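Local coordinates for ApaG protein (Pseudomonas aeruginosa, PDB 3NRF) that is of unknown function but forms a small all-beta domain that probably acts outside the cytoplasm, at residues B[45-55]-B[95-105]; B[58-69]-B[82-93]. All blocks are in the same frame, centred on the assembly; numbering follows the deposited sequence.

Contact 1. Residues B[45-55]-B[95-105]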
loop_
_atom_site.group_PDB
_atom_site.type_symbol
_atom_site.label_atom_id
_atom_site.label_comp_id
_atom_site.label_asym_id
_atom_site.label_seq_id
_atom_site.Cartn_x
_atom_site.Cartn_y
_atom_site.Cartn_z
ATOM N N LEU B 45 21.103 -22.252 14.594
ATOM C CA LEU B 45 20.810 -21.465 13.393
ATOM C C LEU B 45 22.122 -20.924 12.816
ATOM O O LEU B 45 22.126 -20.064 11.932
ATOM C CB LEU B 45 19.877 -20.301 13.740
ATOM C CG LEU B 45 18.469 -20.647 14.241
ATOM C CD1 LEU B 45 17.739 -19.383 14.637
ATOM C CD2 LEU B 45 17.681 -21.422 13.207
ATOM N N LYS B 46 23.242 -21.464 13.295
ATOM C CA LYS B 46 24.566 -20.961 12.936
ATOM C C LYS B 46 24.786 -20.993 11.433
ATOM O O LYS B 46 25.283 -20.039 10.869
ATOM C CB LYS B 46 25.669 -21.776 13.638
ATOM C CG LYS B 46 27.074 -21.153 13.529
ATOM C CD LYS B 46 28.184 -22.016 14.199
ATOM C CE LYS B 46 28.054 -22.063 15.730
ATOM N NZ LYS B 46 28.217 -20.714 16.372
ATOM N N ASN B 47 24.440 -22.110 10.801
ATOM C CA ASN B 47 24.653 -22.240 9.356
ATOM C C ASN B 47 23.427 -21.903 8.514
ATOM O O ASN B 47 23.345 -22.304 7.363
ATOM C CB ASN B 47 25.153 -23.656 9.063
ATOM C CG ASN B 47 26.459 -23.944 9.763
ATOM O OD1 ASN B 47 27.332 -23.068 9.864
ATOM N ND2 ASN B 47 26.603 -25.167 10.257
ATOM N N SER B 48 22.509 -21.126 9.091
ATOM C CA SER B 48 21.247 -20.752 8.451
ATOM C C SER B 48 21.108 -19.227 8.251
ATOM O O SER B 48 21.766 -18.418 8.908
ATOM C CB SER B 48 20.072 -21.191 9.314
ATOM O OG SER B 48 20.071 -22.593 9.541
ATOM N N CYS B 49 20.226 -18.843 7.338
ATOM C CA CYS B 49 19.942 -17.427 7.074
ATOM C C CYS B 49 18.506 -17.298 6.617
ATOM O O CYS B 49 17.920 -18.279 6.141
ATOM C CB CYS B 49 20.837 -16.845 5.961
ATOM S SG CYS B 49 20.916 -17.888 4.429
ATOM N N LEU B 50 17.957 -16.100 6.810
ATOM C CA LEU B 50 16.639 -15.762 6.310
ATOM C C LEU B 50 16.717 -15.383 4.828
ATOM O O LEU B 50 17.609 -14.621 4.373
ATOM C CB LEU B 50 16.025 -14.594 7.106
ATOM C CG LEU B 50 15.643 -14.944 8.531
ATOM C CD1 LEU B 50 15.282 -13.634 9.307
ATOM C CD2 LEU B 50 14.531 -15.954 8.608
ATOM N N VAL B 51 15.782 -15.954 4.091
ATOM C CA VAL B 51 15.625 -15.620 2.683
ATOM C C VAL B 51 14.191 -15.307 2.337
ATOM O O VAL B 51 13.274 -15.914 2.851
ATOM C CB VAL B 51 16.159 -16.721 1.760
ATOM C CG1 VAL B 51 17.638 -16.814 1.922
ATOM C CG2 VAL B 51 15.484 -18.043 2.038
ATOM N N ALA B 52 14.019 -14.316 1.484
ATOM C CA ALA B 52 12.703 -13.958 0.970
ATOM C C ALA B 52 12.606 -14.567 -0.412
ATOM O O ALA B 52 13.592 -14.574 -1.161
ATOM C CB ALA B 52 12.495 -12.429 0.949
ATOM N N GLN B 53 11.411 -14.987 -0.808
ATOM C CA GLN B 53 11.235 -15.701 -2.043
ATOM C C GLN B 53 9.900 -15.335 -2.697
ATOM O O GLN B 53 8.903 -15.096 -1.986
ATOM C CB GLN B 53 11.265 -17.190 -1.710
ATOM C CG GLN B 53 11.445 -18.095 -2.896
ATOM C CD GLN B 53 11.514 -19.562 -2.501
ATOM O OE1 GLN B 53 10.813 -20.016 -1.597
ATOM N NE2 GLN B 53 12.386 -20.294 -3.166
ATOM N N SER B 54 9.882 -15.336 -4.021
ATOM C CA SER B 54 8.633 -15.170 -4.733
ATOM C C SER B 54 8.082 -16.552 -5.101
ATOM O O SER B 54 8.723 -17.614 -4.932
ATOM C CB SER B 54 8.900 -14.381 -6.020
ATOM O OG SER B 54 9.659 -15.122 -6.920
ATOM N N ALA B 55 6.859 -16.545 -5.602
ATOM C CA ALA B 55 6.193 -17.751 -6.094
ATOM C C ALA B 55 6.987 -18.515 -7.148
ATOM O O ALA B 55 6.965 -19.761 -7.194
ATOM C CB ALA B 55 4.835 -17.363 -6.675
ATOM N N GLY B 95 7.484 -8.547 -5.027
ATOM C CA GLY B 95 6.767 -9.801 -5.216
ATOM C C GLY B 95 7.183 -10.901 -4.233
ATOM O O GLY B 95 6.697 -12.027 -4.377
ATOM N N ALA B 96 8.100 -10.602 -3.303
ATOM C CA ALA B 96 8.513 -11.578 -2.254
ATOM C C ALA B 96 7.260 -11.815 -1.386
ATOM O O ALA B 96 6.658 -10.868 -0.874
ATOM C CB ALA B 96 9.625 -11.065 -1.431
ATOM N N SER B 97 6.897 -13.062 -1.222
ATOM C CA SER B 97 5.665 -13.415 -0.536
ATOM C C SER B 97 5.880 -14.527 0.483
ATOM O O SER B 97 4.949 -15.105 1.012
ATOM C CB SER B 97 4.617 -13.827 -1.555
ATOM O OG SER B 97 5.002 -14.957 -2.333
ATOM N N LEU B 98 7.136 -14.822 0.755
ATOM C CA LEU B 98 7.522 -15.880 1.695
ATOM C C LEU B 98 8.864 -15.537 2.291
ATOM O O LEU B 98 9.754 -15.096 1.554
ATOM C CB LEU B 98 7.602 -17.224 0.975
ATOM C CG LEU B 98 7.891 -18.434 1.838
ATOM C CD1 LEU B 98 6.784 -18.657 2.885
ATOM C CD2 LEU B 98 8.044 -19.640 0.916
ATOM N N VAL B 99 8.991 -15.670 3.603
ATOM C CA VAL B 99 10.259 -15.605 4.316
ATOM C C VAL B 99 10.464 -17.005 4.905
ATOM O O VAL B 99 9.600 -17.598 5.585
ATOM C CB VAL B 99 10.328 -14.511 5.389
ATOM C CG1 VAL B 99 11.673 -14.510 6.040
ATOM C CG2 VAL B 99 10.061 -13.159 4.717
ATOM N N ARG B 100 11.630 -17.554 4.639
ATOM C CA ARG B 100 11.959 -18.876 5.130
ATOM C C ARG B 100 13.431 -18.970 5.513
ATOM O O ARG B 100 14.233 -18.037 5.288
ATOM C CB ARG B 100 11.540 -19.974 4.111
ATOM C CG ARG B 100 12.000 -19.825 2.660
ATOM C CD ARG B 100 11.498 -21.023 1.795
ATOM N NE ARG B 100 12.102 -22.280 2.214
ATOM C CZ ARG B 100 11.720 -23.511 1.847
ATOM N NH1 ARG B 100 10.671 -23.715 1.040
ATOM N NH2 ARG B 100 12.393 -24.552 2.322
ATOM N N LEU B 101 13.773 -20.088 6.123
ATOM C CA LEU B 101 15.154 -20.347 6.493
ATOM C C LEU B 101 15.813 -21.169 5.362
ATOM O O LEU B 101 15.142 -21.929 4.650
ATOM C CB LEU B 101 15.223 -21.082 7.797
ATOM C CG LEU B 101 14.986 -20.266 9.067
ATOM C CD1 LEU B 101 14.843 -21.246 10.221
ATOM C CD2 LEU B 101 16.130 -19.276 9.364
ATOM N N SER B 102 17.122 -20.953 5.188
ATOM C CA SER B 102 17.922 -21.642 4.180
ATOM C C SER B 102 19.305 -21.846 4.776
ATOM O O SER B 102 19.730 -21.108 5.679
ATOM C CB SER B 102 18.088 -20.788 2.930
ATOM O OG SER B 102 18.945 -21.456 1.989
ATOM N N ASP B 103 20.020 -22.817 4.239
ATOM C CA ASP B 103 21.415 -22.994 4.579
ATOM C C ASP B 103 22.312 -22.539 3.412
ATOM O O ASP B 103 23.529 -22.776 3.425
ATOM C CB ASP B 103 21.729 -24.428 5.002
ATOM C CG ASP B 103 21.631 -25.444 3.854
ATOM O OD1 ASP B 103 21.068 -25.073 2.789
ATOM O OD2 ASP B 103 22.127 -26.565 4.052
ATOM N N ARG B 104 21.755 -21.854 2.427
ATOM C CA ARG B 104 22.511 -21.365 1.247
ATOM C C ARG B 104 22.693 -19.876 1.447
ATOM O O ARG B 104 21.886 -19.084 1.001
ATOM C CB ARG B 104 21.755 -21.683 -0.023
ATOM C CG ARG B 104 21.558 -23.207 -0.205
ATOM C CD ARG B 104 20.976 -23.620 -1.576
ATOM N NE ARG B 104 21.976 -23.471 -2.648
ATOM C CZ ARG B 104 22.976 -24.329 -2.840
ATOM N NH1 ARG B 104 23.087 -25.390 -2.073
ATOM N NH2 ARG B 104 23.861 -24.134 -3.824
ATOM N N CYS B 105 23.773 -19.547 2.145
ATOM C CA CYS B 105 24.022 -18.198 2.637
ATOM C C CYS B 105 25.391 -17.642 2.219
ATOM O O CYS B 105 25.683 -16.469 2.473
ATOM C CB CYS B 105 23.956 -18.267 4.172
ATOM S SG CYS B 105 22.470 -19.143 4.845
HETATM O O HOH W 1 25.126 -22.309 5.431
HETATM O O HOH W 2 9.889 -22.564 -0.960
HETATM O O HOH W 3 5.295 -14.216 -5.158
#
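Cys-49 and Cys-105 are joined by a disulfide where two antiparallel strands, 49-53 and 98-102, pair at one margin of the main sheet; within the chain, 98-102 is its outermost strand. Cys-49 SG and Cys-105 SG lie 2.0 Å apart, with a torsion of -91° about the bond between them, close to the relaxed value for a disulfide. At Cys-49 the sulfur sits between the backbone N and the carbonyl carbon (chi1 49°), where it meets Cys-105 as the chain curls back after Ser-102. That curl is an ST turn, Arg-104 N donating to Ser-102 OG. Paired backbone bonds join Cys-49 with Ser-102 and Val-51 with Arg-100; Val-51 N to Arg-100 O is nearly straight at 172°.

The two faces of the ladder differ. On one, Leu-50 CD2 touches Leu-101 CD2 at 3.8 Å, while Ala-52 CB meets Ala-96 CB at 4.0 Å; strands 7-21 and 24-37 cover this face. On the other, Val-51, Gln-53 and Arg-100 were each modelled in two conformers; in the one described, Val-51 CG2 lies against Arg-100 CG and Ser-102 CB, and Gln-53 OE1 is 3.6 Å from Arg-100 CD. In it the amide and guanidinium planes are nearly perpendicular, and the guanidinium forms its salt bridge with Asp-23 of the second subunit. At the far end, Gln-53 O receives Ser-97 N at 3.0 Å and, weakly, Leu-98 N. Two consecutive residues thus face one, a classic beta bulge in an antiparallel edge ladder closed at its opposite end by a disulfide.

Contact 2. Residues B[58-69]-B[82-93]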
loop_
_atom_site.group_PDB
_atom_site.type_symbol
_atom_site.label_atom_id
_atom_site.label_comp_id
_atom_site.label_asym_id
_atom_site.label_seq_id
_atom_site.Cartn_x
_atom_site.Cartn_y
_atom_site.Cartn_z
ATOM N N GLN B 58 12.310 -17.266 -7.052
ATOM C CA GLN B 58 13.411 -16.320 -7.040
ATOM C C GLN B 58 13.673 -15.922 -5.585
ATOM O O GLN B 58 12.720 -15.646 -4.860
ATOM C CB GLN B 58 13.022 -15.035 -7.820
ATOM C CG GLN B 58 14.209 -14.073 -7.997
ATOM C CD GLN B 58 13.900 -12.825 -8.802
ATOM O OE1 GLN B 58 12.753 -12.559 -9.210
ATOM N NE2 GLN B 58 14.917 -12.025 -8.990
ATOM N N SER B 59 14.954 -15.895 -5.169
ATOM C CA SER B 59 15.387 -15.538 -3.839
ATOM C C SER B 59 15.882 -14.100 -3.848
ATOM O O SER B 59 16.403 -13.643 -4.860
ATOM C CB SER B 59 16.572 -16.407 -3.406
ATOM O OG SER B 59 16.306 -17.778 -3.642
ATOM N N PHE B 60 15.738 -13.434 -2.730
ATOM C CA PHE B 60 16.198 -12.069 -2.547
ATOM C C PHE B 60 17.151 -11.993 -1.373
ATOM O O PHE B 60 16.877 -12.544 -0.279
ATOM C CB PHE B 60 15.000 -11.122 -2.390
ATOM C CG PHE B 60 14.040 -11.238 -3.517
ATOM C CD1 PHE B 60 14.316 -10.653 -4.764
ATOM C CD2 PHE B 60 12.875 -11.971 -3.390
ATOM C CE1 PHE B 60 13.497 -10.847 -5.837
ATOM C CE2 PHE B 60 12.033 -12.142 -4.503
ATOM C CZ PHE B 60 12.350 -11.541 -5.705
ATOM N N ARG B 61 18.230 -11.246 -1.619
ATOM C CA ARG B 61 19.257 -11.094 -0.606
ATOM C C ARG B 61 18.809 -10.211 0.562
ATOM O O ARG B 61 18.015 -9.252 0.401
ATOM C CB ARG B 61 20.583 -10.577 -1.175
ATOM C CG ARG B 61 20.563 -9.154 -1.589
ATOM C CD ARG B 61 21.961 -8.592 -2.032
ATOM N NE ARG B 61 21.722 -7.193 -2.355
ATOM C CZ ARG B 61 21.804 -6.186 -1.490
ATOM N NH1 ARG B 61 22.236 -6.378 -0.247
ATOM N NH2 ARG B 61 21.478 -4.962 -1.885
ATOM N N LEU B 62 19.321 -10.580 1.714
ATOM C CA LEU B 62 19.073 -9.915 2.970
ATOM C C LEU B 62 20.055 -8.766 3.040
ATOM O O LEU B 62 21.266 -8.989 3.097
ATOM C CB LEU B 62 19.261 -10.885 4.146
ATOM C CG LEU B 62 19.079 -10.376 5.553
ATOM C CD1 LEU B 62 17.634 -9.854 5.719
ATOM C CD2 LEU B 62 19.394 -11.398 6.642
ATOM N N ASP B 63 19.533 -7.536 3.004
ATOM C CA ASP B 63 20.360 -6.340 3.064
ATOM C C ASP B 63 20.756 -5.953 4.487
ATOM O O ASP B 63 21.955 -5.680 4.747
ATOM C CB ASP B 63 19.667 -5.181 2.345
ATOM C CG ASP B 63 20.606 -3.986 2.159
ATOM O OD1 ASP B 63 21.610 -4.110 1.424
ATOM O OD2 ASP B 63 20.329 -2.919 2.719
ATOM N N THR B 64 19.791 -5.901 5.423
ATOM C CA THR B 64 20.073 -5.633 6.834
ATOM C C THR B 64 19.088 -6.454 7.676
ATOM O O THR B 64 17.999 -6.850 7.180
ATOM C CB THR B 64 19.969 -4.144 7.228
ATOM O OG1 THR B 64 18.672 -3.671 6.920
ATOM C CG2 THR B 64 21.019 -3.278 6.471
ATOM N N VAL B 65 19.463 -6.679 8.926
ATOM C CA VAL B 65 18.636 -7.448 9.833
ATOM C C VAL B 65 18.898 -7.047 11.288
ATOM O O VAL B 65 20.046 -6.732 11.688
ATOM C CB VAL B 65 18.907 -8.980 9.631
ATOM C CG1 VAL B 65 20.315 -9.347 10.121
ATOM C CG2 VAL B 65 17.865 -9.820 10.336
ATOM N N ASP B 66 17.843 -7.034 12.086
ATOM C CA ASP B 66 18.005 -6.723 13.490
ATOM C C ASP B 66 18.835 -7.787 14.170
ATOM O O ASP B 66 18.717 -8.967 13.884
ATOM C CB ASP B 66 16.658 -6.595 14.239
ATOM C CG ASP B 66 15.922 -5.296 13.945
ATOM O OD1 ASP B 66 16.517 -4.325 13.475
ATOM O OD2 ASP B 66 14.711 -5.251 14.231
ATOM N N GLU B 67 19.613 -7.361 15.160
ATOM C CA GLU B 67 20.457 -8.275 15.939
ATOM C C GLU B 67 19.702 -9.463 16.570
ATOM O O GLU B 67 20.229 -10.593 16.605
ATOM C CB GLU B 67 21.187 -7.491 17.035
ATOM C CG GLU B 67 22.227 -8.307 17.783
ATOM C CD GLU B 67 22.890 -7.523 18.895
ATOM O OE1 GLU B 67 22.886 -6.268 18.848
ATOM O OE2 GLU B 67 23.414 -8.178 19.822
ATOM N N GLU B 68 18.486 -9.213 17.054
ATOM C CA GLU B 68 17.671 -10.249 17.674
ATOM C C GLU B 68 17.455 -11.476 16.787
ATOM O O GLU B 68 17.342 -12.601 17.298
ATOM C CB GLU B 68 16.306 -9.689 18.098
ATOM C CG GLU B 68 16.349 -8.765 19.278
ATOM C CD GLU B 68 16.813 -7.355 18.960
ATOM O OE1 GLU B 68 17.127 -7.004 17.784
ATOM O OE2 GLU B 68 16.878 -6.585 19.938
ATOM N N LEU B 69 17.419 -11.276 15.468
ATOM C CA LEU B 69 17.215 -12.404 14.530
ATOM C C LEU B 69 18.513 -13.196 14.223
ATOM O O LEU B 69 18.437 -14.243 13.573
ATOM C CB LEU B 69 16.511 -11.945 13.234
ATOM C CG LEU B 69 15.083 -11.430 13.398
ATOM C CD1 LEU B 69 14.612 -10.670 12.205
ATOM C CD2 LEU B 69 14.117 -12.590 13.793
ATOM N N GLY B 82 12.188 -9.580 15.100
ATOM C CA GLY B 82 12.807 -8.336 14.651
ATOM C C GLY B 82 12.492 -8.051 13.195
ATOM O O GLY B 82 11.750 -8.778 12.555
ATOM N N ASP B 83 13.063 -6.990 12.669
ATOM C CA ASP B 83 12.908 -6.625 11.257
ATOM C C ASP B 83 14.029 -7.143 10.387
ATOM O O ASP B 83 15.163 -7.315 10.839
ATOM C CB ASP B 83 12.836 -5.124 11.126
ATOM C CG ASP B 83 11.650 -4.569 11.904
ATOM O OD1 ASP B 83 10.510 -4.952 11.577
ATOM O OD2 ASP B 83 11.856 -3.797 12.858
ATOM N N ALA B 84 13.680 -7.430 9.140
ATOM C CA ALA B 84 14.624 -7.935 8.147
ATOM C C ALA B 84 14.301 -7.235 6.843
ATOM O O ALA B 84 13.102 -7.087 6.490
ATOM C CB ALA B 84 14.471 -9.446 7.991
ATOM N N ILE B 85 15.306 -6.745 6.134
ATOM C CA ILE B 85 15.058 -6.020 4.891
ATOM C C ILE B 85 15.772 -6.705 3.731
ATOM O O ILE B 85 16.995 -6.916 3.810
ATOM C CB ILE B 85 15.522 -4.525 4.964
ATOM C CG1 ILE B 85 14.815 -3.789 6.082
ATOM C CG2 ILE B 85 15.232 -3.830 3.681
ATOM C CD1 ILE B 85 15.264 -2.306 6.203
ATOM N N PHE B 86 15.024 -7.044 2.695
ATOM C CA PHE B 86 15.508 -7.716 1.513
ATOM C C PHE B 86 15.548 -6.785 0.336
ATOM O O PHE B 86 14.830 -5.773 0.299
ATOM C CB PHE B 86 14.684 -8.982 1.198
ATOM C CG PHE B 86 14.622 -9.973 2.345
ATOM C CD1 PHE B 86 13.659 -9.834 3.334
ATOM C CD2 PHE B 86 15.559 -11.018 2.471
ATOM C CE1 PHE B 86 13.588 -10.703 4.397
ATOM C CE2 PHE B 86 15.483 -11.891 3.555
ATOM C CZ PHE B 86 14.486 -11.733 4.507
ATOM N N ALA B 87 16.316 -7.157 -0.676
ATOM C CA ALA B 87 16.555 -6.273 -1.832
ATOM C C ALA B 87 16.592 -6.971 -3.180
ATOM O O ALA B 87 16.854 -8.171 -3.298
ATOM C CB ALA B 87 17.923 -5.549 -1.635
ATOM N N SER B 88 16.287 -6.192 -4.194
ATOM C CA SER B 88 16.430 -6.559 -5.604
ATOM C C SER B 88 16.815 -5.316 -6.377
ATOM O O SER B 88 16.517 -4.208 -5.933
ATOM C CB SER B 88 15.169 -7.157 -6.200
ATOM O OG SER B 88 14.048 -6.292 -6.118
ATOM N N GLU B 89 17.460 -5.473 -7.534
ATOM C CA GLU B 89 17.849 -4.284 -8.305
ATOM C C GLU B 89 16.651 -3.616 -8.917
ATOM O O GLU B 89 16.623 -2.372 -9.012
ATOM C CB GLU B 89 18.774 -4.657 -9.460
ATOM C CG GLU B 89 20.038 -5.285 -8.943
ATOM C CD GLU B 89 19.995 -6.817 -8.929
ATOM O OE1 GLU B 89 18.935 -7.441 -8.673
ATOM O OE2 GLU B 89 21.060 -7.430 -9.251
ATOM N N ASP B 90 15.701 -4.432 -9.355
ATOM C CA ASP B 90 14.446 -4.009 -9.931
ATOM C C ASP B 90 13.337 -4.102 -8.882
ATOM O O ASP B 90 13.623 -4.087 -7.682
ATOM C CB ASP B 90 14.128 -4.771 -11.236
ATOM C CG ASP B 90 14.089 -6.292 -11.059
ATOM O OD1 ASP B 90 14.178 -6.747 -9.887
ATOM O OD2 ASP B 90 14.027 -7.004 -12.088
ATOM N N ASP B 91 12.089 -4.198 -9.334
ATOM C CA ASP B 91 10.969 -4.261 -8.434
ATOM C C ASP B 91 10.658 -5.684 -7.953
ATOM O O ASP B 91 9.715 -5.858 -7.189
ATOM C CB ASP B 91 9.699 -3.703 -9.074
ATOM C CG ASP B 91 9.682 -2.203 -9.140
ATOM O OD1 ASP B 91 10.666 -1.555 -8.723
ATOM O OD2 ASP B 91 8.625 -1.703 -9.576
ATOM N N ALA B 92 11.476 -6.672 -8.314
ATOM C CA ALA B 92 11.080 -8.083 -8.023
ATOM C C ALA B 92 10.894 -8.387 -6.551
ATOM O O ALA B 92 10.012 -9.221 -6.203
ATOM C CB ALA B 92 12.061 -9.076 -8.638
ATOM N N VAL B 93 11.646 -7.711 -5.684
ATOM C CA VAL B 93 11.504 -7.974 -4.266
ATOM C C VAL B 93 10.119 -7.657 -3.748
ATOM O O VAL B 93 9.703 -8.181 -2.715
ATOM C CB VAL B 93 12.592 -7.300 -3.449
ATOM C CG1 VAL B 93 12.359 -5.746 -3.387
ATOM C CG2 VAL B 93 12.723 -7.885 -2.079
HETATM O O HOH W 4 15.284 -9.204 -9.712
HETATM O O HOH W 5 18.482 -9.923 -4.444
#
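Phe-60 and Val-93 meet at the tightly packed end of an antiparallel strand pair, 59-65 against 79-88, interrupted by a classic beta bulge in the interior of the main sheet. Val-93 CA stands over the centre of the Phe-60 ring, 3.8 Å from its centroid, while Ala-92 CB reaches CE1 of that ring at 3.6 Å. The turn behind them is held by Ser-88 OG, which donates to Asp-90 O and accepts from Val-93 N, and by an Asx turn from Ala-92 N to Asp-90 OD1. Farther along, Leu-62 CD1 rests over one face of the Phe-86 ring, displaced toward its rim. Leu-62 CG lies anti to the backbone N (chi1 179°), and CD1 of Leu-62 also touches Ala-84 CB at 3.9 Å.

The bulge falls between Leu-62 and Thr-64: Ile-85 O accepts Asp-63 N at 2.7 Å and Thr-64 N only weakly, shifting the register by one residue. The looser side carries the exposed Arg-61 and Thr-64. The Arg-61 guanidinium lays one face over Ala-87 CB and forms a salt bridge to Asp-63 OD1, while Phe-26 adds a cation-pi contact. The side chains of Thr-64 and Ile-85 lie side by side, OG1 of Thr-64 3.7 Å from CD1 of Ile-85. Beyond strand 59-65, Asp-66 and Asp-83 bring their carboxylates near one another; the salt bridge from Lys-32 to Asp-83 probably eases their repulsion. Asp-66 also bonds to the backbone: Asp-83 N points almost straight at Asp-66 OD2 (2.9 Å, 176°), meeting the oxygen from above the carboxylate plane.

Overall arrangement
Followed from the N terminus, the chain lays down strands 7-21 and 24-37 before entering contact 1 at 45-55. It turns directly into 58-69, passes through the short strand 73-74, and returns through 82-93 to close contact 2. Only then does 95-105 complete contact 1, so the smaller loop is nested inside the larger. This illustrates how sheet order can depart from chain order: strand 49-53 lies between 98-102 and 59-65, and 59-65 lies between 49-53 and 79-88. Ala-52 O to Phe-60 N, a probable hydrogen bond, links the ladders, joining the disulfide-bearing margin to strand 24-37 through 79-88.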